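Local atomic coordinates of PlaB phospholipase (Legionella pneumophila, PDB entry 6ZTI), a protein that is a virulence-associated phospholipase of the alpha/beta-hydrolase class whose activity is controlled by NAD(H)-mediated assembly into tetramers. Residues Pro262-Ser267 / Ala283-Ala288; Ala375-Asp380 / Asp398-Gly403; Tyr393-Asp398 / Lys445-Asn450. All coordinates share one frame; numbering follows the deposited sequence.

Contact 1 of 3, residues Pro262-Ser267 / Ala283-Ala288; sequences PGLSHS and ATHPTA
Leu-264 reaches across to the start of helix 286-296 and meets His-285, Pro-286 and Thr-287 with its two methyl groups. Its CB already points toward the helix. CG lies anti to the carbonyl carbon (chi1 -64°), and from there the chain forks. CD1 goes to Thr-287 OG1 at 3.2 Å, a close approach without a hydrogen bond. The hydroxyl's polar partner is Ile-273 O. The same CD1 also packs on Pro-286 CB at 4.3 Å. CD2 turns to the imidazole and comes within 3.7 Å of His-285 CE1, oblique to the ring.

A second apolar touch joins the two prolines. Pro-262 CD lies 4.2 Å from Pro-286 CB, and Pro-262 O lies 3.9 Å from Pro-286 CG.

In fold terms, the loop that leaves strand 257-261, the outermost strand on one side of the parallel sheet, packs against the first turn of the helix that follows. The same loop carries His-266 further on. His-266 NE2 makes a weak hydrogen bond to Ser-100 OG, just after strand 93-99. A histidine in this loop next to a serine after that strand is consistent with the catalytic pair of an alpha/beta hydrolase.

His-285 is the N-cap of the helix. Its ND1 accepts from Thr-287 N at 3.2 Å, with an N-H...acceptor angle of 137°. The donor lies almost in the ring plane, only 4° out of it. On the other nitrogen, NE2 is hydrogen-bonded to Ser-276 OG. The ring is thus held at both nitrogens, and Leu-264 CD2 rests against the carbon between them. The partial positive charge of the helix start may polarise the imidazole toward its ND1.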
loop_
_atom_site.group_PDB
_atom_site.type_symbol
_atom_site.label_atom_id
_atom_site.label_comp_id
_atom_site.label_asym_id
_atom_site.label_seq_id
_atom_site.Cartn_x
_atom_site.Cartn_y
_atom_site.Cartn_z
ATOM N N PRO B 262 5.284 29.030 33.498
ATOM C CA PRO B 262 6.366 29.706 32.770
ATOM C C PRO B 262 7.664 28.915 32.705
ATOM O O PRO B 262 8.111 28.322 33.692
ATOM C CB PRO B 262 6.573 30.994 33.580
ATOM C CG PRO B 262 6.263 30.575 34.979
ATOM C CD PRO B 262 5.084 29.613 34.836
ATOM N N GLY B 263 8.283 28.949 31.526
ATOM C CA GLY B 263 9.665 28.538 31.350
ATOM C C GLY B 263 9.904 27.054 31.274
ATOM O O GLY B 263 11.029 26.603 31.511
ATOM N N LEU B 264 8.893 26.275 30.924
ATOM C CA LEU B 264 8.940 24.826 31.055
ATOM C C LEU B 264 8.660 24.149 29.720
ATOM O O LEU B 264 7.699 24.503 29.027
ATOM C CB LEU B 264 7.934 24.371 32.111
ATOM C CG LEU B 264 8.168 24.845 33.551
ATOM C CD1 LEU B 264 7.075 24.299 34.425
ATOM C CD2 LEU B 264 9.517 24.393 34.066
ATOM N N SER B 265 9.497 23.166 29.370
ATOM C CA SER B 265 9.365 22.383 28.151
ATOM C C SER B 265 8.820 21.006 28.505
ATOM O O SER B 265 8.466 20.731 29.650
ATOM C CB SER B 265 10.707 22.262 27.432
ATOM O OG SER B 265 11.629 21.506 28.211
ATOM N N HIS B 266 8.771 20.110 27.522
ATOM C CA HIS B 266 8.205 18.791 27.788
ATOM C C HIS B 266 9.137 17.931 28.634
ATOM O O HIS B 266 8.687 17.262 29.573
ATOM C CB HIS B 266 7.891 18.076 26.478
ATOM C CG HIS B 266 6.947 16.919 26.631
ATOM N ND1 HIS B 266 5.612 17.082 26.940
ATOM C CD2 HIS B 266 7.144 15.584 26.506
ATOM C CE1 HIS B 266 5.028 15.898 27.000
ATOM N NE2 HIS B 266 5.933 14.974 26.732
ATOM N N SER B 267 10.432 17.937 28.317
ATOM C CA SER B 267 11.376 16.954 28.806
ATOM C C SER B 267 12.712 17.620 29.080
ATOM O O SER B 267 12.918 18.804 28.792
ATOM C CB SER B 267 11.549 15.825 27.780
ATOM O OG SER B 267 10.322 15.165 27.565
ATOM N N ALA B 283 11.589 24.235 45.720
ATOM C CA ALA B 283 10.851 25.282 46.414
ATOM C C ALA B 283 10.525 26.455 45.503
ATOM O O ALA B 283 9.566 27.187 45.772
ATOM C CB ALA B 283 11.645 25.765 47.629
ATOM N N THR B 284 11.286 26.637 44.425
ATOM C CA THR B 284 11.100 27.740 43.497
ATOM C C THR B 284 10.659 27.271 42.122
ATOM O O THR B 284 10.637 28.064 41.179
ATOM C CB THR B 284 12.395 28.538 43.365
ATOM O OG1 THR B 284 13.481 27.638 43.117
ATOM C CG2 THR B 284 12.664 29.322 44.635
ATOM N N HIS B 285 10.334 26.003 41.988
ATOM C CA HIS B 285 10.006 25.414 40.704
ATOM C C HIS B 285 8.508 25.529 40.463
ATOM O O HIS B 285 7.729 25.077 41.307
ATOM C CB HIS B 285 10.424 23.952 40.683
ATOM C CG HIS B 285 10.522 23.371 39.309
ATOM N ND1 HIS B 285 9.421 23.177 38.507
ATOM C CD2 HIS B 285 11.590 22.943 38.597
ATOM C CE1 HIS B 285 9.808 22.656 37.356
ATOM N NE2 HIS B 285 11.118 22.498 37.388
ATOM N N PRO B 286 8.059 26.114 39.348
ATOM C CA PRO B 286 6.605 26.278 39.172
ATOM C C PRO B 286 5.836 24.979 39.268
ATOM O O PRO B 286 4.774 24.955 39.895
ATOM C CB PRO B 286 6.481 26.900 37.774
ATOM C CG PRO B 286 7.809 27.502 37.497
ATOM C CD PRO B 286 8.816 26.655 38.201
ATOM N N THR B 287 6.329 23.898 38.656
ATOM C CA THR B 287 5.600 22.634 38.693
ATOM C C THR B 287 5.398 22.163 40.128
ATOM O O THR B 287 4.285 21.814 40.531
ATOM C CB THR B 287 6.349 21.560 37.898
ATOM O OG1 THR B 287 6.644 22.038 36.584
ATOM C CG2 THR B 287 5.509 20.294 37.793
ATOM N N ALA B 288 6.477 22.136 40.911
ATOM C CA ALA B 288 6.389 21.648 42.282
ATOM C C ALA B 288 5.451 22.515 43.113
ATOM O O ALA B 288 4.628 21.998 43.882
ATOM C CB ALA B 288 7.782 21.615 42.906
#

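Contact 2 of 3, residues Ala375-Asp380 / Asp398-Gly403; sequences AGFFVD and DIMEGG. With SND (thionicotinamide-adenine-dinucleotide), chain J.
Ile-399 and Met-400 of helix 397-404 pack on the backbone and on the first side-chain carbon of the 375-380 segment. No hydrogen bond joins the two segments.

The van der Waals packing comes first. Ile-399 points its CB toward the segment and lays its methyls against successive backbone carbonyl oxygens. CG2 lies 3.4 Å from Ala-375 O, and CD1 lies 3.3 Å from Gly-376 O. Gly-376, with a positive phi of 90°, brings bare backbone up to the isoleucine. The apolar pair is Met-400 on Phe-377. Met-400 bends at chi2 and chi3, and its CE touches Phe-377 CB at 3.9 Å.

The aromatic contacts follow. Phe-377 has its CG between the backbone N and the carbonyl carbon (chi1 80°), a crowded position, and the ring leads away from the helix to the dinucleotide. There its CE1 is 3.6 Å from the ligand O5D, which sits at the ring edge. Phe-378 CB covers one face of the Phe-377 ring. The ligand ribose stands edge-on over one face of the Phe-378 ring, with C4B 3.3 Å above the plane, over its centre, and O4B beside it. Asp-380 N lies over the opposite face, nearer the rim.

One polar bond completes the set. Gly-376 N donates to the phosphate oxygen O2N of the ligand at 2.9 Å, and at 170° the bond is nearly straight. The phosphate is thus gripped by a main-chain N-H.

Strand 378-383 begins here and meets Phe-394 through a classic beta bulge at Val-379 and Asp-380. The same ligand is hydrogen-bonded to Tyr-205 OH and Ala-207 O of the second subunit. This is a dinucleotide site at a subunit interface, in keeping with NAD(H)-mediated tetramerization.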
loop_
_atom_site.group_PDB
_atom_site.type_symbol
_atom_site.label_atom_id
_atom_site.label_comp_id
_atom_site.label_asym_id
_atom_site.label_seq_id
_atom_site.Cartn_x
_atom_site.Cartn_y
_atom_site.Cartn_z
ATOM N N ALA B 375 -4.208 37.074 7.270
ATOM C CA ALA B 375 -2.877 36.585 6.926
ATOM C C ALA B 375 -2.134 36.123 8.174
ATOM O O ALA B 375 -2.045 36.859 9.158
ATOM C CB ALA B 375 -2.079 37.681 6.233
ATOM N N GLY B 376 -1.570 34.918 8.119
ATOM C CA GLY B 376 -0.909 34.334 9.272
ATOM C C GLY B 376 -1.794 33.498 10.172
ATOM O O GLY B 376 -1.340 33.077 11.242
ATOM N N PHE B 377 -3.044 33.236 9.777
ATOM C CA PHE B 377 -3.952 32.463 10.621
ATOM C C PHE B 377 -3.467 31.035 10.864
ATOM O O PHE B 377 -3.844 30.426 11.866
ATOM C CB PHE B 377 -5.344 32.426 9.973
ATOM C CG PHE B 377 -5.456 31.412 8.862
ATOM C CD1 PHE B 377 -4.907 31.661 7.608
ATOM C CD2 PHE B 377 -6.095 30.199 9.079
ATOM C CE1 PHE B 377 -4.991 30.713 6.595
ATOM C CE2 PHE B 377 -6.172 29.247 8.073
ATOM C CZ PHE B 377 -5.642 29.502 6.833
ATOM N N PHE B 378 -2.629 30.493 9.990
ATOM C CA PHE B 378 -2.393 29.054 9.898
ATOM C C PHE B 378 -1.040 28.672 10.474
ATOM O O PHE B 378 -0.031 29.320 10.189
ATOM C CB PHE B 378 -2.466 28.620 8.442
ATOM C CG PHE B 378 -2.049 27.205 8.190
ATOM C CD1 PHE B 378 -0.719 26.884 7.971
ATOM C CD2 PHE B 378 -3.005 26.202 8.090
ATOM C CE1 PHE B 378 -0.336 25.578 7.697
ATOM C CE2 PHE B 378 -2.636 24.889 7.815
ATOM C CZ PHE B 378 -1.300 24.577 7.618
ATOM N N VAL B 379 -1.019 27.606 11.263
ATOM C CA VAL B 379 0.218 27.004 11.741
ATOM C C VAL B 379 0.461 25.635 11.108
ATOM O O VAL B 379 1.555 25.361 10.615
ATOM C CB VAL B 379 0.236 26.907 13.283
ATOM C CG1 VAL B 379 1.582 26.331 13.741
ATOM C CG2 VAL B 379 -0.040 28.269 13.913
ATOM N N ASP B 380 -0.541 24.755 11.130
ATOM C CA ASP B 380 -0.327 23.377 10.700
ATOM C C ASP B 380 -1.629 22.719 10.255
ATOM O O ASP B 380 -2.725 23.100 10.662
ATOM C CB ASP B 380 0.300 22.544 11.832
ATOM C CG ASP B 380 0.668 21.142 11.395
ATOM O OD1 ASP B 380 1.517 21.019 10.486
ATOM O OD2 ASP B 380 0.126 20.171 11.972
ATOM N N ASP B 398 -4.835 34.476 18.096
ATOM C CA ASP B 398 -4.743 35.924 18.227
ATOM C C ASP B 398 -4.720 36.602 16.866
ATOM O O ASP B 398 -5.233 37.711 16.725
ATOM C CB ASP B 398 -3.508 36.290 19.050
ATOM C CG ASP B 398 -3.630 35.844 20.497
ATOM O OD1 ASP B 398 -4.694 36.079 21.112
ATOM O OD2 ASP B 398 -2.674 35.237 21.011
ATOM N N ILE B 399 -4.157 35.949 15.852
ATOM C CA ILE B 399 -4.180 36.523 14.514
ATOM C C ILE B 399 -5.580 36.425 13.925
ATOM O O ILE B 399 -6.056 37.348 13.253
ATOM C CB ILE B 399 -3.129 35.826 13.630
ATOM C CG1 ILE B 399 -1.722 36.251 14.065
ATOM C CG2 ILE B 399 -3.391 36.117 12.150
ATOM C CD1 ILE B 399 -0.576 35.572 13.334
ATOM N N MET B 400 -6.259 35.300 14.161
ATOM C CA MET B 400 -7.633 35.136 13.693
ATOM C C MET B 400 -8.552 36.175 14.310
ATOM O O MET B 400 -9.290 36.869 13.605
ATOM C CB MET B 400 -8.143 33.742 14.048
ATOM C CG MET B 400 -7.361 32.638 13.433
ATOM S SD MET B 400 -8.416 31.513 12.554
ATOM C CE MET B 400 -9.047 32.624 11.303
ATOM N N GLU B 401 -8.546 36.264 15.641
ATOM C CA GLU B 401 -9.439 37.185 16.334
ATOM C C GLU B 401 -9.183 38.621 15.898
ATOM O O GLU B 401 -10.117 39.358 15.566
ATOM C CB GLU B 401 -9.258 37.035 17.848
ATOM C CG GLU B 401 -10.365 37.670 18.688
ATOM C CD GLU B 401 -10.167 39.158 18.942
ATOM O OE1 GLU B 401 -9.017 39.650 18.857
ATOM O OE2 GLU B 401 -11.176 39.835 19.241
ATOM N N GLY B 402 -7.915 39.036 15.887
ATOM C CA GLY B 402 -7.602 40.406 15.529
ATOM C C GLY B 402 -8.042 40.759 14.125
ATOM O O GLY B 402 -8.459 41.891 13.863
ATOM N N GLY B 403 -7.975 39.804 13.207
ATOM C CA GLY B 403 -8.322 40.088 11.831
ATOM C C GLY B 403 -9.797 39.964 11.508
ATOM O O GLY B 403 -10.293 40.623 10.594
HETATM P PA SND J . -1.851 30.469 2.930
HETATM O O1A SND J . -2.817 30.811 1.829
HETATM O O2A SND J . -0.412 30.394 2.565
HETATM O O5B SND J . -2.303 29.061 3.587
HETATM C C5B SND J . -1.652 28.424 4.699
HETATM C C4B SND J . -2.201 27.018 4.746
HETATM O O4B SND J . -3.629 27.045 4.984
HETATM C C3B SND J . -2.037 26.234 3.453
HETATM O O3B SND J . -2.017 24.859 3.772
HETATM C C2B SND J . -3.306 26.593 2.689
HETATM O O2B SND J . -3.599 25.615 1.699
HETATM C C1B SND J . -4.320 26.584 3.836
HETATM N N9A SND J . -5.485 27.437 3.626
HETATM C C8A SND J . -5.518 28.687 3.064
HETATM N N7A SND J . -6.719 29.213 3.003
HETATM C C5A SND J . -7.534 28.239 3.564
HETATM C C6A SND J . -8.919 28.181 3.800
HETATM N N6A SND J . -9.769 29.148 3.460
HETATM N N1A SND J . -9.409 27.073 4.405
HETATM C C2A SND J . -8.563 26.094 4.738
HETATM N N3A SND J . -7.242 26.028 4.546
HETATM C C4A SND J . -6.785 27.140 3.954
HETATM O O3 SND J . -1.953 31.466 4.164
HETATM P PN SND J . -2.290 33.017 4.327
HETATM O O1N SND J . -1.671 33.771 3.212
HETATM O O2N SND J . -1.979 33.389 5.719
HETATM O O5D SND J . -3.867 32.984 4.075
HETATM C C5D SND J . -4.706 34.095 4.455
HETATM C C4D SND J . -5.889 34.153 3.519
HETATM O O4D SND J . -5.478 34.652 2.226
HETATM C C3D SND J . -6.579 32.821 3.244
HETATM O O3D SND J . -7.966 33.072 3.111
HETATM C C2D SND J . -6.002 32.403 1.894
HETATM O O2D SND J . -6.892 31.547 1.186
HETATM C C1D SND J . -5.890 33.759 1.221
HETATM N N1N SND J . -4.834 33.761 0.125
HETATM C C2N SND J . -5.207 34.080 -1.126
HETATM C C3N SND J . -4.259 34.177 -2.126
HETATM C C7N SND J . -4.640 34.526 -3.520
HETATM S S7N SND J . -3.479 34.745 -4.694
HETATM N N7N SND J . -5.926 34.646 -3.777
HETATM C C4N SND J . -2.928 33.927 -1.804
HETATM C C5N SND J . -2.580 33.585 -0.512
HETATM C C6N SND J . -3.553 33.507 0.448
#

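Contact 3 of 3, residues Tyr393-Asp398 / Lys445-Asn450; sequences YFLDYD and KILHPN. With SND (thionicotinamide-adenine-dinucleotide), chain J.
Tyr-397 packs its ring on Pro-449, and this is the tight part of the contact. Pro-449 CD stands 3.6 Å from the ring centroid and only 9° off the normal, a CH-pi contact over the face. Tyrosine CG is anti to the backbone N (chi1 176°), placed out toward the 445-450 loop. The backbone O of Leu-447 lies 3.6 Å from Tyr-397 CE2, and Leu-447 CB packs on the same carbon at 4.1 Å. Deeper in, Leu-395 CD1 and Leu-447 CD1 meet more loosely, 4.3 Å apart.

The partly exposed side belongs to Lys-445. Its chain crosses the tyrosine at about a right angle and sets CE at the ring edge. NZ lies 3.3 Å from Tyr-397 OH, at an angle that makes no hydrogen bond.

Tyr-393, midway along strand 390-396, donates from OH to the dinucleotide N3A at 2.8 Å. Leu-395 near the strand's end and Tyr-397 at the start of helix 397-404 meet the loop before strand 452-463.

Across the segments no hydrogen bond forms. Cohesion comes from CH-pi and apolar packing, while the ammonium bonds weakly to the backbone O of Leu-447.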
loop_
_atom_site.group_PDB
_atom_site.type_symbol
_atom_site.label_atom_id
_atom_site.label_comp_id
_atom_site.label_asym_id
_atom_site.label_seq_id
_atom_site.Cartn_x
_atom_site.Cartn_y
_atom_site.Cartn_z
ATOM N N TYR B 393 -6.519 20.922 12.045
ATOM C CA TYR B 393 -5.926 22.224 11.770
ATOM C C TYR B 393 -5.472 22.855 13.074
ATOM O O TYR B 393 -6.146 22.738 14.098
ATOM C CB TYR B 393 -6.921 23.175 11.087
ATOM C CG TYR B 393 -6.792 23.257 9.571
ATOM C CD1 TYR B 393 -7.048 22.161 8.777
ATOM C CD2 TYR B 393 -6.439 24.440 8.953
ATOM C CE1 TYR B 393 -6.935 22.228 7.406
ATOM C CE2 TYR B 393 -6.325 24.522 7.569
ATOM C CZ TYR B 393 -6.584 23.419 6.804
ATOM O OH TYR B 393 -6.472 23.496 5.430
ATOM N N PHE B 394 -4.352 23.557 13.008
ATOM C CA PHE B 394 -3.775 24.288 14.120
ATOM C C PHE B 394 -3.652 25.739 13.685
ATOM O O PHE B 394 -2.995 26.033 12.672
ATOM C CB PHE B 394 -2.416 23.676 14.475
ATOM C CG PHE B 394 -1.856 24.124 15.793
ATOM C CD1 PHE B 394 -2.654 24.165 16.933
ATOM C CD2 PHE B 394 -0.515 24.456 15.901
ATOM C CE1 PHE B 394 -2.124 24.567 18.128
ATOM C CE2 PHE B 394 0.015 24.851 17.095
ATOM C CZ PHE B 394 -0.791 24.915 18.210
ATOM N N LEU B 395 -4.280 26.635 14.442
ATOM C CA LEU B 395 -4.470 28.015 14.039
ATOM C C LEU B 395 -3.965 28.960 15.114
ATOM O O LEU B 395 -4.004 28.653 16.312
ATOM C CB LEU B 395 -5.955 28.338 13.783
ATOM C CG LEU B 395 -6.718 27.378 12.878
ATOM C CD1 LEU B 395 -8.191 27.801 12.865
ATOM C CD2 LEU B 395 -6.144 27.340 11.485
ATOM N N ASP B 396 -3.533 30.133 14.664
ATOM C CA ASP B 396 -3.137 31.214 15.557
ATOM C C ASP B 396 -4.397 31.970 15.949
ATOM O O ASP B 396 -4.989 32.682 15.133
ATOM C CB ASP B 396 -2.117 32.122 14.876
ATOM C CG ASP B 396 -1.537 33.168 15.806
ATOM O OD1 ASP B 396 -2.293 33.734 16.624
ATOM O OD2 ASP B 396 -0.316 33.433 15.718
ATOM N N TYR B 397 -4.813 31.816 17.198
ATOM C CA TYR B 397 -6.064 32.428 17.615
ATOM C C TYR B 397 -5.961 33.946 17.646
ATOM O O TYR B 397 -6.916 34.648 17.306
ATOM C CB TYR B 397 -6.476 31.914 18.985
ATOM C CG TYR B 397 -7.720 32.612 19.482
ATOM C CD1 TYR B 397 -7.633 33.798 20.194
ATOM C CD2 TYR B 397 -8.986 32.104 19.200
ATOM C CE1 TYR B 397 -8.767 34.448 20.637
ATOM C CE2 TYR B 397 -10.127 32.748 19.637
ATOM C CZ TYR B 397 -10.008 33.926 20.351
ATOM O OH TYR B 397 -11.129 34.585 20.806
ATOM N N ASP B 398 -4.835 34.476 18.096
ATOM C CA ASP B 398 -4.743 35.924 18.227
ATOM C C ASP B 398 -4.720 36.602 16.866
ATOM O O ASP B 398 -5.233 37.711 16.725
ATOM C CB ASP B 398 -3.508 36.290 19.050
ATOM C CG ASP B 398 -3.630 35.844 20.497
ATOM O OD1 ASP B 398 -4.694 36.079 21.112
ATOM O OD2 ASP B 398 -2.674 35.237 21.011
ATOM N N LYS B 445 -18.898 31.328 20.380
ATOM C CA LYS B 445 -17.902 31.083 19.347
ATOM C C LYS B 445 -17.319 29.680 19.471
ATOM O O LYS B 445 -17.297 29.082 20.550
ATOM C CB LYS B 445 -16.793 32.128 19.422
ATOM C CG LYS B 445 -16.114 32.244 20.762
ATOM C CD LYS B 445 -15.412 33.595 20.885
ATOM C CE LYS B 445 -13.909 33.443 20.971
ATOM N NZ LYS B 445 -13.477 32.814 22.259
ATOM N N ILE B 446 -16.836 29.152 18.341
ATOM C CA ILE B 446 -16.321 27.790 18.305
ATOM C C ILE B 446 -14.822 27.691 18.575
ATOM O O ILE B 446 -14.324 26.579 18.819
ATOM C CB ILE B 446 -16.644 27.149 16.945
ATOM C CG1 ILE B 446 -15.829 27.801 15.825
ATOM C CG2 ILE B 446 -18.130 27.287 16.643
ATOM C CD1 ILE B 446 -16.086 27.194 14.473
ATOM N N LEU B 447 -14.089 28.804 18.524
ATOM C CA LEU B 447 -12.658 28.833 18.786
ATOM C C LEU B 447 -12.380 29.574 20.081
ATOM O O LEU B 447 -12.956 30.635 20.337
ATOM C CB LEU B 447 -11.872 29.540 17.683
ATOM C CG LEU B 447 -11.861 28.955 16.293
ATOM C CD1 LEU B 447 -10.994 29.846 15.436
ATOM C CD2 LEU B 447 -11.357 27.533 16.305
ATOM N N HIS B 448 -11.469 29.019 20.874
ATOM C CA HIS B 448 -10.978 29.646 22.081
ATOM C C HIS B 448 -9.470 29.470 22.119
ATOM O O HIS B 448 -8.954 28.431 21.677
ATOM C CB HIS B 448 -11.589 29.031 23.337
ATOM C CG HIS B 448 -13.078 29.081 23.362
ATOM N ND1 HIS B 448 -13.774 30.163 23.854
ATOM C CD2 HIS B 448 -14.007 28.188 22.948
ATOM C CE1 HIS B 448 -15.071 29.936 23.744
ATOM N NE2 HIS B 448 -15.238 28.740 23.203
ATOM N N PRO B 449 -8.742 30.452 22.633
ATOM C CA PRO B 449 -7.300 30.279 22.771
ATOM C C PRO B 449 -6.988 29.147 23.730
ATOM O O PRO B 449 -7.699 28.933 24.709
ATOM C CB PRO B 449 -6.827 31.632 23.304
ATOM C CG PRO B 449 -8.054 32.219 23.989
ATOM C CD PRO B 449 -9.207 31.747 23.171
ATOM N N ASN B 450 -5.921 28.416 23.425
ATOM C CA ASN B 450 -5.462 27.281 24.217
ATOM C C ASN B 450 -6.479 26.145 24.289
ATOM O O ASN B 450 -6.412 25.334 25.207
ATOM C CB ASN B 450 -5.086 27.692 25.646
ATOM C CG ASN B 450 -4.081 28.805 25.675
ATOM O OD1 ASN B 450 -3.131 28.827 24.888
ATOM N ND2 ASN B 450 -4.314 29.771 26.539
HETATM P PA SND J . -1.851 30.469 2.930
HETATM O O1A SND J . -2.817 30.811 1.829
HETATM O O2A SND J . -0.412 30.394 2.565
HETATM O O5B SND J . -2.303 29.061 3.587
HETATM C C5B SND J . -1.652 28.424 4.699
HETATM C C4B SND J . -2.201 27.018 4.746
HETATM O O4B SND J . -3.629 27.045 4.984
HETATM C C3B SND J . -2.037 26.234 3.453
HETATM O O3B SND J . -2.017 24.859 3.772
HETATM C C2B SND J . -3.306 26.593 2.689
HETATM O O2B SND J . -3.599 25.615 1.699
HETATM C C1B SND J . -4.320 26.584 3.836
HETATM N N9A SND J . -5.485 27.437 3.626
HETATM C C8A SND J . -5.518 28.687 3.064
HETATM N N7A SND J . -6.719 29.213 3.003
HETATM C C5A SND J . -7.534 28.239 3.564
HETATM C C6A SND J . -8.919 28.181 3.800
HETATM N N6A SND J . -9.769 29.148 3.460
HETATM N N1A SND J . -9.409 27.073 4.405
HETATM C C2A SND J . -8.563 26.094 4.738
HETATM N N3A SND J . -7.242 26.028 4.546
HETATM C C4A SND J . -6.785 27.140 3.954
HETATM O O3 SND J . -1.953 31.466 4.164
HETATM P PN SND J . -2.290 33.017 4.327
HETATM O O1N SND J . -1.671 33.771 3.212
HETATM O O2N SND J . -1.979 33.389 5.719
HETATM O O5D SND J . -3.867 32.984 4.075
HETATM C C5D SND J . -4.706 34.095 4.455
HETATM C C4D SND J . -5.889 34.153 3.519
HETATM O O4D SND J . -5.478 34.652 2.226
HETATM C C3D SND J . -6.579 32.821 3.244
HETATM O O3D SND J . -7.966 33.072 3.111
HETATM C C2D SND J . -6.002 32.403 1.894
HETATM O O2D SND J . -6.892 31.547 1.186
HETATM C C1D SND J . -5.890 33.759 1.221
HETATM N N1N SND J . -4.834 33.761 0.125
HETATM C C2N SND J . -5.207 34.080 -1.126
HETATM C C3N SND J . -4.259 34.177 -2.126
HETATM C C7N SND J . -4.640 34.526 -3.520
HETATM S S7N SND J . -3.479 34.745 -4.694
HETATM N N7N SND J . -5.926 34.646 -3.777
HETATM C C4N SND J . -2.928 33.927 -1.804
HETATM C C5N SND J . -2.580 33.585 -0.512
HETATM C C6N SND J . -3.553 33.507 0.448
#

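In the fold
Contact 1 comes first along the chain and closes before the other two open. It lies beside the parallel sheet, away from the dinucleotide sites. Its centre is about 29 Å from that of contact 2 and about 25 Å from that of contact 3. Contacts 2 and 3 are neighbours, with centres about 8 Å apart, and their segments alternate in the chain. They share Asp-398 and helix 397-404. Strands 378-383 and 390-396 pair antiparallel in the mixed sheet and link them directly. Contact 1 thus belongs to the parallel-sheet part and contacts 2 and 3 to the mixed-sheet part, where both touch the same bound dinucleotide; this fits the NAD(H)-mediated tetramerization of the protein.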